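Local atomic coordinates of BauA (Acinetobacter baumannii, PDB entry 6HCP), a protein that takes up iron as the ferric siderophore preacinetobactin across the outer membrane, and belongs to the TonB-dependent receptor family. Residues A[47-52]-A[139-144]; A[368-373]-A[441-446]; A[447-452]-A[488-493]. All blocks are in the same frame, centred on the assembly; numbering follows the deposited sequence.

Contact 1. Residues A[47-52]-A[139-144]; sequences SNVGFL and EVLKGP
E139 reaches from strand 135-142 to the backbone of strand 46-48, where it meets S47 and N48. Its CG is anti to its own carbonyl carbon (chi1 -52°) and the chain runs straight beyond it. This carries the carboxylate across the gap. There OE1 of E139 accepts the backbone N-H of N48 at 2.9 Å, with a nearly straight angle of 163°. The N-H comes from above the carboxylate plane, 38° out of it. CB of S47 lies against CD of E139 at 3.7 Å, so the carboxylate packs on the chain as well as bonding to it. A water joins N48 and E139: it donates to N48 O at 2.6 Å and to E139 OE1 at 2.7 Å. A second water sits 2.8 Å from S47 OG and donates weakly to V140 O. Further along, the contact turns apolar. CD1 of L141 touches CG1 of V49 at 4.0 Å, and the two side chains cross at about a right angle. Helix 146-149 packs on both through L148. Strand 135-142 belongs to the plug of the receptor, and E139 OE1 has a further donor there in N162 ND2. Three donors therefore converge on one carboxylate oxygen. In this buried place they would be expected to stabilise a negative charge, while the hydrogen bond to N48 uses its main-chain N-H.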
ATOM      1  N   SER A  47       7.868 -10.463  38.182  1.00 29.93           N
ATOM      2  CA  SER A  47       6.758 -11.285  37.763  1.00 29.40           C
ATOM      3  C   SER A  47       6.501 -12.370  38.811  1.00 31.59           C
ATOM      4  O   SER A  47       7.322 -12.611  39.715  1.00 27.60           O
ATOM      5  CB  SER A  47       7.002 -11.883  36.390  1.00 30.86           C
ATOM      6  OG  SER A  47       8.053 -12.848  36.442  1.00 33.37           O
ATOM      7  N   ASN A  48       5.354 -13.023  38.662  1.00 29.87           N
ATOM      8  CA  ASN A  48       4.949 -14.113  39.552  1.00 31.11           C
ATOM      9  C   ASN A  48       5.623 -15.409  39.095  1.00 32.19           C
ATOM     10  O   ASN A  48       5.405 -15.878  37.980  1.00 36.06           O
ATOM     11  CB  ASN A  48       3.435 -14.311  39.567  1.00 31.79           C
ATOM     12  CG  ASN A  48       2.997 -15.131  40.770  1.00 33.43           C
ATOM     13  OD1 ASN A  48       3.143 -14.684  41.902  1.00 38.04           O
ATOM     14  ND2 ASN A  48       2.413 -16.291  40.532  1.00 37.86           N
ATOM     15  N   VAL A  49       6.407 -16.014  39.981  1.00 28.43           N
ATOM     16  CA  VAL A  49       7.121 -17.230  39.624  1.00 26.03           C
ATOM     17  C   VAL A  49       6.414 -18.434  40.258  1.00 32.22           C
ATOM     18  O   VAL A  49       6.890 -19.032  41.238  1.00 28.81           O
ATOM     19  CB  VAL A  49       8.597 -17.101  40.013  1.00 28.32           C
ATOM     20  CG1 VAL A  49       9.420 -18.295  39.552  1.00 33.88           C
ATOM     21  CG2 VAL A  49       9.178 -15.814  39.453  1.00 30.32           C
ATOM     22  N   GLY A  50       5.211 -18.704  39.747  1.00 30.11           N
ATOM     23  CA  GLY A  50       4.277 -19.641  40.360  1.00 32.51           C
ATOM     24  C   GLY A  50       4.177 -19.402  41.855  1.00 33.77           C
ATOM     25  O   GLY A  50       4.092 -18.244  42.297  1.00 28.72           O
ATOM     26  N   PHE A  51       4.194 -20.476  42.658  1.00 31.23           N
ATOM     27  CA  PHE A  51       3.914 -20.317  44.099  1.00 29.57           C
ATOM     28  C   PHE A  51       5.107 -19.688  44.849  1.00 27.90           C
ATOM     29  O   PHE A  51       4.966 -19.369  46.030  1.00 32.26           O
ATOM     30  CB  PHE A  51       3.412 -21.641  44.703  1.00 28.74           C
ATOM     31  CG  PHE A  51       4.438 -22.672  45.103  1.00 25.38           C
ATOM     32  CD1 PHE A  51       5.622 -22.837  44.413  1.00 27.39           C
ATOM     33  CD2 PHE A  51       4.163 -23.548  46.142  1.00 27.86           C
ATOM     34  CE1 PHE A  51       6.520 -23.845  44.741  1.00 28.00           C
ATOM     35  CE2 PHE A  51       5.059 -24.553  46.472  1.00 26.58           C
ATOM     36  CZ  PHE A  51       6.228 -24.714  45.762  1.00 26.67           C
ATOM     37  N   LEU A  52       6.237 -19.432  44.183  1.00 28.15           N
ATOM     38  CA  LEU A  52       7.321 -18.658  44.809  1.00 30.33           C
ATOM     39  C   LEU A  52       6.921 -17.175  44.920  1.00 31.54           C
ATOM     40  O   LEU A  52       7.552 -16.427  45.646  1.00 35.12           O
ATOM     41  CB  LEU A  52       8.628 -18.790  44.023  1.00 29.49           C
ATOM     42  CG  LEU A  52       9.144 -20.207  43.782  1.00 32.32           C
ATOM     43  CD1 LEU A  52      10.413 -20.178  42.938  1.00 32.37           C
ATOM     44  CD2 LEU A  52       9.387 -20.926  45.102  1.00 35.15           C
ATOM     45  N   GLU A 139       2.279 -11.759  31.881  1.00 24.40           N
ATOM     46  CA  GLU A 139       3.536 -12.309  32.262  1.00 24.67           C
ATOM     47  C   GLU A 139       3.749 -13.662  31.568  1.00 24.88           C
ATOM     48  O   GLU A 139       2.819 -14.455  31.401  1.00 27.43           O
ATOM     49  CB  GLU A 139       3.600 -12.532  33.781  1.00 26.57           C
ATOM     50  CG  GLU A 139       3.243 -11.323  34.617  1.00 27.60           C
ATOM     51  CD  GLU A 139       3.310 -11.574  36.112  1.00 30.92           C
ATOM     52  OE1 GLU A 139       3.332 -12.781  36.528  1.00 29.81           O
ATOM     53  OE2 GLU A 139       3.402 -10.573  36.858  1.00 29.82           O
ATOM     54  N   VAL A 140       4.994 -13.924  31.186  1.00 22.06           N
ATOM     55  CA  VAL A 140       5.379 -15.183  30.569  1.00 24.13           C
ATOM     56  C   VAL A 140       6.559 -15.749  31.351  1.00 25.00           C
ATOM     57  O   VAL A 140       7.566 -15.062  31.589  1.00 28.60           O
ATOM     58  CB  VAL A 140       5.752 -15.038  29.081  1.00 27.90           C
ATOM     59  CG1 VAL A 140       6.086 -16.395  28.461  1.00 30.71           C
ATOM     60  CG2 VAL A 140       4.664 -14.357  28.283  1.00 28.53           C
ATOM     61  N   LEU A 141       6.455 -17.039  31.681  1.00 25.09           N
ATOM     62  CA  LEU A 141       7.578 -17.811  32.202  1.00 24.59           C
ATOM     63  C   LEU A 141       7.835 -18.947  31.215  1.00 24.21           C
ATOM     64  O   LEU A 141       6.923 -19.707  30.913  1.00 27.34           O
ATOM     65  CB  LEU A 141       7.242 -18.356  33.590  1.00 27.73           C
ATOM     66  CG  LEU A 141       8.403 -19.104  34.262  1.00 33.73           C
ATOM     67  CD1 LEU A 141       8.344 -18.955  35.768  1.00 44.30           C
ATOM     68  CD2 LEU A 141       8.421 -20.566  33.867  1.00 36.84           C
ATOM     69  N   LYS A 142       9.038 -18.989  30.655  1.00 23.64           N
ATOM     70  CA  LYS A 142       9.337 -19.887  29.566  1.00 24.93           C
ATOM     71  C   LYS A 142       9.775 -21.246  30.113  1.00 25.31           C
ATOM     72  O   LYS A 142      10.506 -21.353  31.103  1.00 26.52           O
ATOM     73  CB  LYS A 142      10.387 -19.289  28.627  1.00 27.70           C
ATOM     74  CG  LYS A 142       9.913 -17.999  27.960  1.00 31.58           C
ATOM     75  CD  LYS A 142      10.958 -17.316  27.132  1.00 38.96           C
ATOM     76  CE  LYS A 142      10.683 -15.832  26.969  1.00 34.22           C
ATOM     77  NZ  LYS A 142      11.576 -15.251  25.953  1.00 47.03           N
ATOM     78  N   GLY A 143       9.294 -22.286  29.433  1.00 24.19           N
ATOM     79  CA  GLY A 143       9.576 -23.678  29.792  1.00 24.79           C
ATOM     80  C   GLY A 143       8.585 -24.197  30.822  1.00 22.89           C
ATOM     81  O   GLY A 143       7.734 -23.465  31.326  1.00 24.50           O
ATOM     82  N   PRO A 144       8.657 -25.500  31.143  1.00 25.12           N
ATOM     83  CA  PRO A 144       7.712 -26.120  32.067  1.00 25.12           C
ATOM     84  C   PRO A 144       7.965 -25.641  33.498  1.00 26.22           C
ATOM     85  O   PRO A 144       9.066 -25.128  33.800  1.00 26.86           O
ATOM     86  CB  PRO A 144       8.016 -27.615  31.937  1.00 26.00           C
ATOM     87  CG  PRO A 144       9.451 -27.662  31.458  1.00 25.03           C
ATOM     88  CD  PRO A 144       9.586 -26.469  30.540  1.00 26.43           C
TER
HETATM   89  O   HOH W   1       7.092 -14.557  34.441  1.00 39.42           O
HETATM   90  O   HOH W   2       4.597 -15.017  35.635  1.00 33.46           O

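Contact 2. Residues A[368-373]-A[441-446]. With C8E ((hydroxyethyloxy)tri(ethyloxy)octane), chain B.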
ATOM      1  N   ASN A 368       1.881 -25.360  49.597  1.00 26.55           N
ATOM      2  CA  ASN A 368       0.538 -25.138  49.133  1.00 25.54           C
ATOM      3  C   ASN A 368      -0.147 -26.450  48.759  1.00 25.66           C
ATOM      4  O   ASN A 368       0.468 -27.528  48.703  1.00 26.44           O
ATOM      5  CB  ASN A 368       0.511 -24.116  47.983  1.00 26.53           C
ATOM      6  CG  ASN A 368       0.915 -24.696  46.642  1.00 29.94           C
ATOM      7  OD1 ASN A 368       1.675 -25.662  46.582  1.00 26.77           O
ATOM      8  ND2 ASN A 368       0.480 -24.050  45.563  1.00 27.31           N
ATOM      9  N   ALA A 369      -1.464 -26.324  48.617  1.00 27.10           N
ATOM     10  CA  ALA A 369      -2.345 -27.339  48.107  1.00 30.98           C
ATOM     11  C   ALA A 369      -3.210 -26.717  47.016  1.00 29.98           C
ATOM     12  O   ALA A 369      -3.700 -25.595  47.195  1.00 30.28           O
ATOM     13  CB  ALA A 369      -3.201 -27.877  49.233  1.00 32.71           C
ATOM     14  N   THR A 370      -3.382 -27.443  45.901  1.00 27.60           N
ATOM     15  CA  THR A 370      -4.190 -26.949  44.781  1.00 27.70           C
ATOM     16  C   THR A 370      -5.241 -27.996  44.419  1.00 29.57           C
ATOM     17  O   THR A 370      -5.030 -29.201  44.617  1.00 30.46           O
ATOM     18  CB  THR A 370      -3.332 -26.602  43.553  1.00 26.57           C
ATOM     19  OG1 THR A 370      -2.903 -27.793  42.884  1.00 29.81           O
ATOM     20  CG2 THR A 370      -2.129 -25.763  43.904  1.00 29.31           C
ATOM     21  N   TYR A 371      -6.327 -27.514  43.817  1.00 28.85           N
ATOM     22  CA  TYR A 371      -7.434 -28.333  43.338  1.00 30.45           C
ATOM     23  C   TYR A 371      -7.979 -27.707  42.046  1.00 28.42           C
ATOM     24  O   TYR A 371      -8.136 -26.495  41.948  1.00 31.40           O
ATOM     25  CB  TYR A 371      -8.535 -28.448  44.398  1.00 35.83           C
ATOM     26  CG  TYR A 371      -8.044 -28.891  45.758  1.00 51.58           C
ATOM     27  CD1 TYR A 371      -7.996 -30.239  46.094  1.00 62.06           C
ATOM     28  CD2 TYR A 371      -7.551 -27.978  46.687  1.00 70.56           C
ATOM     29  CE1 TYR A 371      -7.513 -30.665  47.323  1.00 58.33           C
ATOM     30  CE2 TYR A 371      -7.056 -28.386  47.919  1.00 54.00           C
ATOM     31  CZ  TYR A 371      -7.035 -29.737  48.234  1.00 51.19           C
ATOM     32  OH  TYR A 371      -6.564 -30.163  49.440  1.00 61.27           O
ATOM     33  N   TYR A 372      -8.355 -28.566  41.103  1.00 27.65           N
ATOM     34  CA  TYR A 372      -9.100 -28.158  39.902  1.00 27.99           C
ATOM     35  C   TYR A 372     -10.087 -29.265  39.539  1.00 26.48           C
ATOM     36  O   TYR A 372      -9.768 -30.438  39.611  1.00 28.36           O
ATOM     37  CB  TYR A 372      -8.157 -27.876  38.732  1.00 27.27           C
ATOM     38  CG  TYR A 372      -8.844 -27.771  37.393  1.00 27.84           C
ATOM     39  CD1 TYR A 372      -9.113 -28.898  36.634  1.00 28.79           C
ATOM     40  CD2 TYR A 372      -9.274 -26.547  36.909  1.00 26.66           C
ATOM     41  CE1 TYR A 372      -9.734 -28.809  35.398  1.00 28.70           C
ATOM     42  CE2 TYR A 372      -9.918 -26.443  35.687  1.00 27.61           C
ATOM     43  CZ  TYR A 372     -10.103 -27.566  34.906  1.00 26.55           C
ATOM     44  OH  TYR A 372     -10.722 -27.467  33.694  1.00 27.99           O
ATOM     45  N   ASN A 373     -11.323 -28.871  39.229  0.50 26.31           N
ATOM     46  CA  ASN A 373     -12.333 -29.813  38.767  0.50 30.46           C
ATOM     47  C   ASN A 373     -13.119 -29.157  37.634  0.50 28.38           C
ATOM     48  O   ASN A 373     -13.457 -27.982  37.721  0.50 29.26           O
ATOM     49  CB  ASN A 373     -13.283 -30.257  39.886  0.50 34.95           C
ATOM     50  CG  ASN A 373     -14.333 -31.240  39.405  0.50 41.10           C
ATOM     51  OD1 ASN A 373     -14.045 -32.416  39.187  0.50 42.57           O
ATOM     52  ND2 ASN A 373     -15.530 -30.747  39.134  0.50 44.94           N
ATOM     53  N   GLY A 441      12.538 -27.880  45.687  1.00 25.21           N
ATOM     54  CA  GLY A 441      11.194 -28.208  46.061  1.00 26.78           C
ATOM     55  C   GLY A 441      10.697 -29.493  45.423  1.00 23.92           C
ATOM     56  O   GLY A 441      11.340 -30.068  44.541  1.00 24.46           O
ATOM     57  N   LEU A 442       9.521 -29.923  45.880  1.00 25.71           N
ATOM     58  CA  LEU A 442       8.829 -30.972  45.182  1.00 28.22           C
ATOM     59  C   LEU A 442       7.327 -30.733  45.244  1.00 26.86           C
ATOM     60  O   LEU A 442       6.841 -29.981  46.081  1.00 30.07           O
ATOM     61  CB  LEU A 442       9.242 -32.321  45.776  1.00 38.30           C
ATOM     62  CG  LEU A 442       8.650 -32.683  47.126  1.00 46.08           C
ATOM     63  CD1 LEU A 442       7.207 -33.133  46.991  1.00 56.18           C
ATOM     64  CD2 LEU A 442       9.487 -33.793  47.759  1.00 56.15           C
ATOM     65  N   ARG A 443       6.615 -31.373  44.299  1.00 26.04           N
ATOM     66  CA  ARG A 443       5.183 -31.343  44.251  1.00 24.47           C
ATOM     67  C   ARG A 443       4.658 -32.745  43.914  1.00 22.58           C
ATOM     68  O   ARG A 443       5.197 -33.436  43.076  1.00 24.84           O
ATOM     69  CB  ARG A 443       4.698 -30.307  43.236  1.00 27.63           C
ATOM     70  CG  ARG A 443       3.190 -30.254  43.070  1.00 25.54           C
ATOM     71  CD  ARG A 443       2.706 -29.120  42.157  1.00 28.66           C
ATOM     72  NE  ARG A 443       3.150 -27.805  42.585  1.00 26.54           N
ATOM     73  CZ  ARG A 443       2.719 -27.164  43.665  1.00 25.35           C
ATOM     74  NH1 ARG A 443       1.597 -27.555  44.262  1.00 26.07           N
ATOM     75  NH2 ARG A 443       3.419 -26.128  44.125  1.00 26.46           N
ATOM     76  N   HIS A 444       3.588 -33.128  44.601  1.00 25.48           N
ATOM     77  CA  HIS A 444       2.923 -34.384  44.357  1.00 26.16           C
ATOM     78  C   HIS A 444       1.585 -34.052  43.706  1.00 23.91           C
ATOM     79  O   HIS A 444       0.808 -33.274  44.236  1.00 27.00           O
ATOM     80  CB  HIS A 444       2.732 -35.192  45.659  1.00 29.29           C
ATOM     81  CG  HIS A 444       2.147 -36.550  45.429  1.00 26.76           C
ATOM     82  ND1 HIS A 444       2.898 -37.584  44.908  1.00 29.72           N
ATOM     83  CD2 HIS A 444       0.907 -37.046  45.654  1.00 28.59           C
ATOM     84  CE1 HIS A 444       2.120 -38.636  44.737  1.00 28.89           C
ATOM     85  NE2 HIS A 444       0.916 -38.354  45.229  1.00 27.98           N
ATOM     86  N   GLN A 445       1.369 -34.631  42.526  1.00 26.14           N
ATOM     87  CA  GLN A 445       0.269 -34.264  41.633  1.00 26.82           C
ATOM     88  C   GLN A 445      -0.611 -35.500  41.392  1.00 26.26           C
ATOM     89  O   GLN A 445      -0.089 -36.557  41.063  1.00 27.79           O
ATOM     90  CB  GLN A 445       0.841 -33.777  40.301  1.00 26.32           C
ATOM     91  CG  GLN A 445      -0.223 -33.414  39.269  1.00 29.12           C
ATOM     92  CD  GLN A 445      -0.800 -32.049  39.540  1.00 29.95           C
ATOM     93  OE1 GLN A 445      -0.078 -31.057  39.681  1.00 30.91           O
ATOM     94  NE2 GLN A 445      -2.111 -31.987  39.618  1.00 32.13           N
ATOM     95  N   THR A 446      -1.926 -35.315  41.474  1.00 24.59           N
ATOM     96  CA  THR A 446      -2.876 -36.345  41.129  1.00 25.80           C
ATOM     97  C   THR A 446      -3.804 -35.854  40.011  1.00 29.24           C
ATOM     98  O   THR A 446      -4.160 -34.698  39.976  1.00 26.56           O
ATOM     99  CB  THR A 446      -3.667 -36.804  42.366  1.00 30.64           C
ATOM    100  OG1 THR A 446      -2.715 -37.228  43.346  1.00 37.34           O
ATOM    101  CG2 THR A 446      -4.583 -37.974  42.075  1.00 36.87           C
TER
HETATM  102  C1  C8E B 829       3.335 -30.393  51.325  1.00 48.93           C
HETATM  103  C2  C8E B 829       2.591 -29.618  52.386  1.00 52.16           C
HETATM  104  C3  C8E B 829       1.243 -29.093  51.910  1.00 53.07           C
HETATM  105  C4  C8E B 829       0.826 -27.820  52.658  1.00 60.96           C
HETATM  106  C5  C8E B 829      -0.665 -27.525  52.499  1.00 54.26           C
HETATM  107  C6  C8E B 829      -1.054 -26.136  52.964  1.00 47.32           C
HETATM  108  C7  C8E B 829      -2.570 -25.979  52.897  1.00 53.96           C
HETATM  109  C8  C8E B 829      -3.124 -25.193  54.079  1.00 67.37           C
HETATM  110  O9  C8E B 829      -4.179 -24.300  53.704  1.00 71.65           O
HETATM  111  C10 C8E B 829      -4.036 -23.033  54.355  1.00 58.61           C
HETATM  112  C11 C8E B 829      -5.370 -22.328  54.448  1.00 62.25           C
HETATM  113  O12 C8E B 829      -5.091 -20.940  54.517  1.00 64.56           O
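Two strands of the transmembrane beta-barrel, 361-381 and 436-451, meet here through N368 and R443, across the intervening strand 412-431. The guanidinium of R443 presents its end to the amide of N368. NH1 of R443 donates to OD1 of N368 at 3.0 Å, and NH2 of R443 reaches the same OD1 atom at 3.0 Å. OD1 lies in the guanidinium plane, but the amide stands almost upright on that plane, at 87°. The two nitrogens thus come to OD1 from opposite faces of the amide, and both bonds are bent, the straighter at 147°. The R443 chain is extended as far as CD, then bends at chi3 (-56°) to bring its end round to N368. These residues face the barrel interior, where the plug lies: R443 NH2 also donates to L147 O. S422 of the intervening strand bonds both R443 NH1 and T370 OG1. The methyl CG2 of T370 approaches the guanidinium obliquely, 4.2 Å from NH1 of R443. D349 accepts from N368 ND2, which would hold the amide in its rotation. A369 points the other way, and its CB lies 4.1 Å from C5 of the bound detergent C8E.

Contact 3. Residues A[447-452]-A[488-493]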
ATOM      1  N   VAL A 447      -4.328 -36.793  39.215  1.00 26.64           N
ATOM      2  CA  VAL A 447      -5.278 -36.477  38.147  1.00 27.47           C
ATOM      3  C   VAL A 447      -6.206 -37.674  37.921  1.00 27.18           C
ATOM      4  O   VAL A 447      -5.774 -38.837  37.956  1.00 27.95           O
ATOM      5  CB  VAL A 447      -4.544 -36.104  36.851  1.00 26.71           C
ATOM      6  CG1 VAL A 447      -3.647 -37.215  36.375  1.00 31.73           C
ATOM      7  CG2 VAL A 447      -5.505 -35.693  35.753  1.00 29.86           C
ATOM      8  N   LYS A 448      -7.468 -37.362  37.618  1.00 25.79           N
ATOM      9  CA  LYS A 448      -8.425 -38.351  37.181  1.00 28.38           C
ATOM     10  C   LYS A 448      -9.347 -37.729  36.129  1.00 30.16           C
ATOM     11  O   LYS A 448      -9.934 -36.692  36.386  1.00 28.44           O
ATOM     12  CB  LYS A 448      -9.276 -38.843  38.355  1.00 30.08           C
ATOM     13  CG  LYS A 448     -10.222 -39.980  38.001  1.00 30.76           C
ATOM     14  CD  LYS A 448     -10.968 -40.551  39.184  1.00 33.70           C
ATOM     15  CE  LYS A 448     -11.874 -41.682  38.743  1.00 39.35           C
ATOM     16  NZ  LYS A 448     -12.708 -42.183  39.854  1.00 43.11           N
ATOM     17  N   ALA A 449      -9.580 -38.478  35.049  1.00 27.16           N
ATOM     18  CA  ALA A 449     -10.561 -38.113  34.008  1.00 28.54           C
ATOM     19  C   ALA A 449     -11.636 -39.198  33.920  1.00 31.99           C
ATOM     20  O   ALA A 449     -11.341 -40.409  34.051  1.00 32.26           O
ATOM     21  CB  ALA A 449      -9.873 -37.920  32.667  1.00 28.04           C
ATOM     22  N   THR A 450     -12.854 -38.772  33.568  1.00 27.98           N
ATOM     23  CA  THR A 450     -13.932 -39.698  33.241  1.00 30.46           C
ATOM     24  C   THR A 450     -14.640 -39.245  31.964  1.00 35.32           C
ATOM     25  O   THR A 450     -14.641 -38.060  31.624  1.00 29.74           O
ATOM     26  CB  THR A 450     -14.945 -39.832  34.376  1.00 29.32           C
ATOM     27  OG1 THR A 450     -15.704 -38.618  34.465  1.00 30.38           O
ATOM     28  CG2 THR A 450     -14.284 -40.142  35.705  1.00 34.45           C
ATOM     29  N   SER A 451     -15.296 -40.210  31.313  1.00 33.56           N
ATOM     30  CA  SER A 451     -16.187 -39.955  30.182  1.00 37.51           C
ATOM     31  C   SER A 451     -17.367 -40.933  30.218  1.00 40.59           C
ATOM     32  O   SER A 451     -17.178 -42.120  30.422  1.00 40.50           O
ATOM     33  CB  SER A 451     -15.434 -40.084  28.898  1.00 41.19           C
ATOM     34  OG  SER A 451     -16.337 -40.173  27.808  1.00 44.72           O
ATOM     35  N   SER A 452     -18.572 -40.425  29.973  1.00 36.97           N
ATOM     36  CA  SER A 452     -19.807 -41.217  30.061  1.00 39.83           C
ATOM     37  C   SER A 452     -19.885 -42.263  28.944  1.00 42.32           C
ATOM     38  O   SER A 452     -20.717 -43.152  29.036  1.00 51.78           O
ATOM     39  CB  SER A 452     -21.028 -40.344  30.041  1.00 39.53           C
ATOM     40  OG  SER A 452     -21.182 -39.750  28.758  1.00 36.00           O
ATOM     41  N   LEU A 488       4.146 -31.621  33.627  1.00 24.07           N
ATOM     42  CA  LEU A 488       3.339 -32.828  33.710  1.00 24.59           C
ATOM     43  C   LEU A 488       2.196 -32.761  32.696  1.00 25.03           C
ATOM     44  O   LEU A 488       1.573 -31.721  32.490  1.00 25.21           O
ATOM     45  CB  LEU A 488       2.803 -32.989  35.133  1.00 25.68           C
ATOM     46  CG  LEU A 488       3.852 -33.268  36.217  1.00 24.64           C
ATOM     47  CD1 LEU A 488       3.177 -33.401  37.580  1.00 27.32           C
ATOM     48  CD2 LEU A 488       4.659 -34.502  35.899  1.00 26.45           C
ATOM     49  N   THR A 489       1.871 -33.932  32.150  1.00 22.81           N
ATOM     50  CA  THR A 489       0.746 -34.111  31.256  1.00 23.42           C
ATOM     51  C   THR A 489       0.046 -35.408  31.664  1.00 25.34           C
ATOM     52  O   THR A 489       0.716 -36.428  31.865  1.00 24.77           O
ATOM     53  CB  THR A 489       1.205 -34.184  29.791  1.00 25.80           C
ATOM     54  OG1 THR A 489       2.083 -33.094  29.470  1.00 24.31           O
ATOM     55  CG2 THR A 489       0.027 -34.228  28.840  1.00 24.04           C
ATOM     56  N   LYS A 490      -1.279 -35.350  31.753  1.00 24.73           N
ATOM     57  CA  LYS A 490      -2.116 -36.517  32.092  1.00 29.05           C
ATOM     58  C   LYS A 490      -1.698 -37.691  31.212  1.00 27.29           C
ATOM     59  O   LYS A 490      -1.498 -37.544  29.992  1.00 24.63           O
ATOM     60  CB  LYS A 490      -3.588 -36.160  31.838  1.00 34.49           C
ATOM     61  CG  LYS A 490      -4.584 -37.279  32.070  1.00 42.19           C
ATOM     62  CD  LYS A 490      -6.012 -36.799  32.010  1.00 49.22           C
ATOM     63  CE  LYS A 490      -6.361 -36.123  30.701  1.00 55.84           C
ATOM     64  NZ  LYS A 490      -6.554 -37.132  29.640  1.00 54.16           N
ATOM     65  N   GLY A 491      -1.586 -38.874  31.814  1.00 25.28           N
ATOM     66  CA  GLY A 491      -1.225 -40.055  31.057  1.00 25.37           C
ATOM     67  C   GLY A 491      -2.326 -40.487  30.098  1.00 25.34           C
ATOM     68  O   GLY A 491      -3.501 -40.311  30.360  1.00 29.35           O
ATOM     69  N   ASP A 492      -1.916 -41.036  28.963  1.00 27.29           N
ATOM     70  CA  ASP A 492      -2.845 -41.628  28.004  1.00 30.52           C
ATOM     71  C   ASP A 492      -3.301 -43.004  28.518  1.00 34.75           C
ATOM     72  O   ASP A 492      -2.630 -43.640  29.371  1.00 30.51           O
ATOM     73  CB  ASP A 492      -2.164 -41.796  26.650  1.00 30.49           C
ATOM     74  CG  ASP A 492      -1.858 -40.483  25.941  1.00 37.80           C
ATOM     75  OD1 ASP A 492      -2.592 -39.520  26.175  1.00 43.00           O
ATOM     76  OD2 ASP A 492      -1.010 -40.508  25.037  1.00 40.94           O
ATOM     77  N   GLN A 493      -4.371 -43.518  27.897  1.00 31.98           N
ATOM     78  CA  GLN A 493      -4.923 -44.844  28.228  1.00 29.93           C
ATOM     79  C   GLN A 493      -4.768 -45.778  27.025  1.00 35.17           C
ATOM     80  O   GLN A 493      -5.065 -45.402  25.895  1.00 33.86           O
ATOM     81  CB  GLN A 493      -6.388 -44.745  28.642  1.00 31.30           C
ATOM     82  CG  GLN A 493      -7.006 -46.102  28.980  1.00 30.92           C
ATOM     83  CD  GLN A 493      -8.318 -45.953  29.706  1.00 32.73           C
ATOM     84  OE1 GLN A 493      -9.135 -45.110  29.357  1.00 33.94           O
ATOM     85  NE2 GLN A 493      -8.522 -46.738  30.754  1.00 30.93           N
TER
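V447 and A449 offer their methyl groups to the middle of the K490 side chain. The two residues stand two apart on strand 436-451, so both point to the same side. K490 follows directly on the end of strand 478-489 and points back toward them. The shape of the lysine makes the fit. Its CG is anti to the backbone N (chi1 177°), and CD continues in nearly the same line. The chain then bends at chi3 (57°) and again at chi4 (76°). The straight part brings the methylenes across to strand 436-451, and the bends turn CE and NZ aside instead of driving them on into it. CD of K490 lies 3.9 Å from CG2 of V447. The same CD is 4.1 Å from CB of A449, while CG of K490 is 4.1 Å from CG2 of V447. V447 uses the branch that is anti to its backbone N; CG1 sits between N and the carbonyl carbon and lies farther from the lysine. The V447 and K490 side chains cross at about a right angle. Strand 461-473 lies between the two strands of the barrel wall, and K461, its first residue, is joined to V447 by a backbone hydrogen bond. V447 also packs on M151, on the inner side. The segments run into loops that, by the usual barrel topology of the family, are probably extracellular. The contact is purely van der Waals: the aliphatic part of an exposed lysine shields V447 and A449, and its charged end is not tied to either of them.

Contacts 1 and 2 are buried, whereas contact 3 is only partly so, where the strands give way to loops. Contact 1 involves the plug; contacts 2 and 3 both use barrel strand 436-451 and each bridges over one intervening strand. F51 of segment 47-52 joins the first two: its ring makes a cation-pi interaction with R443, and its CE2 is 3.3 Å from R443 NH2. Contacts 2 and 3 touch where Q445 CB meets L488 CD1 at 3.6 Å. The charged groups differ in how they are held. Inside, a glutamate and an arginine are held by several bonds each; at the strand ends, a lysine meets its partners through carbon atoms alone.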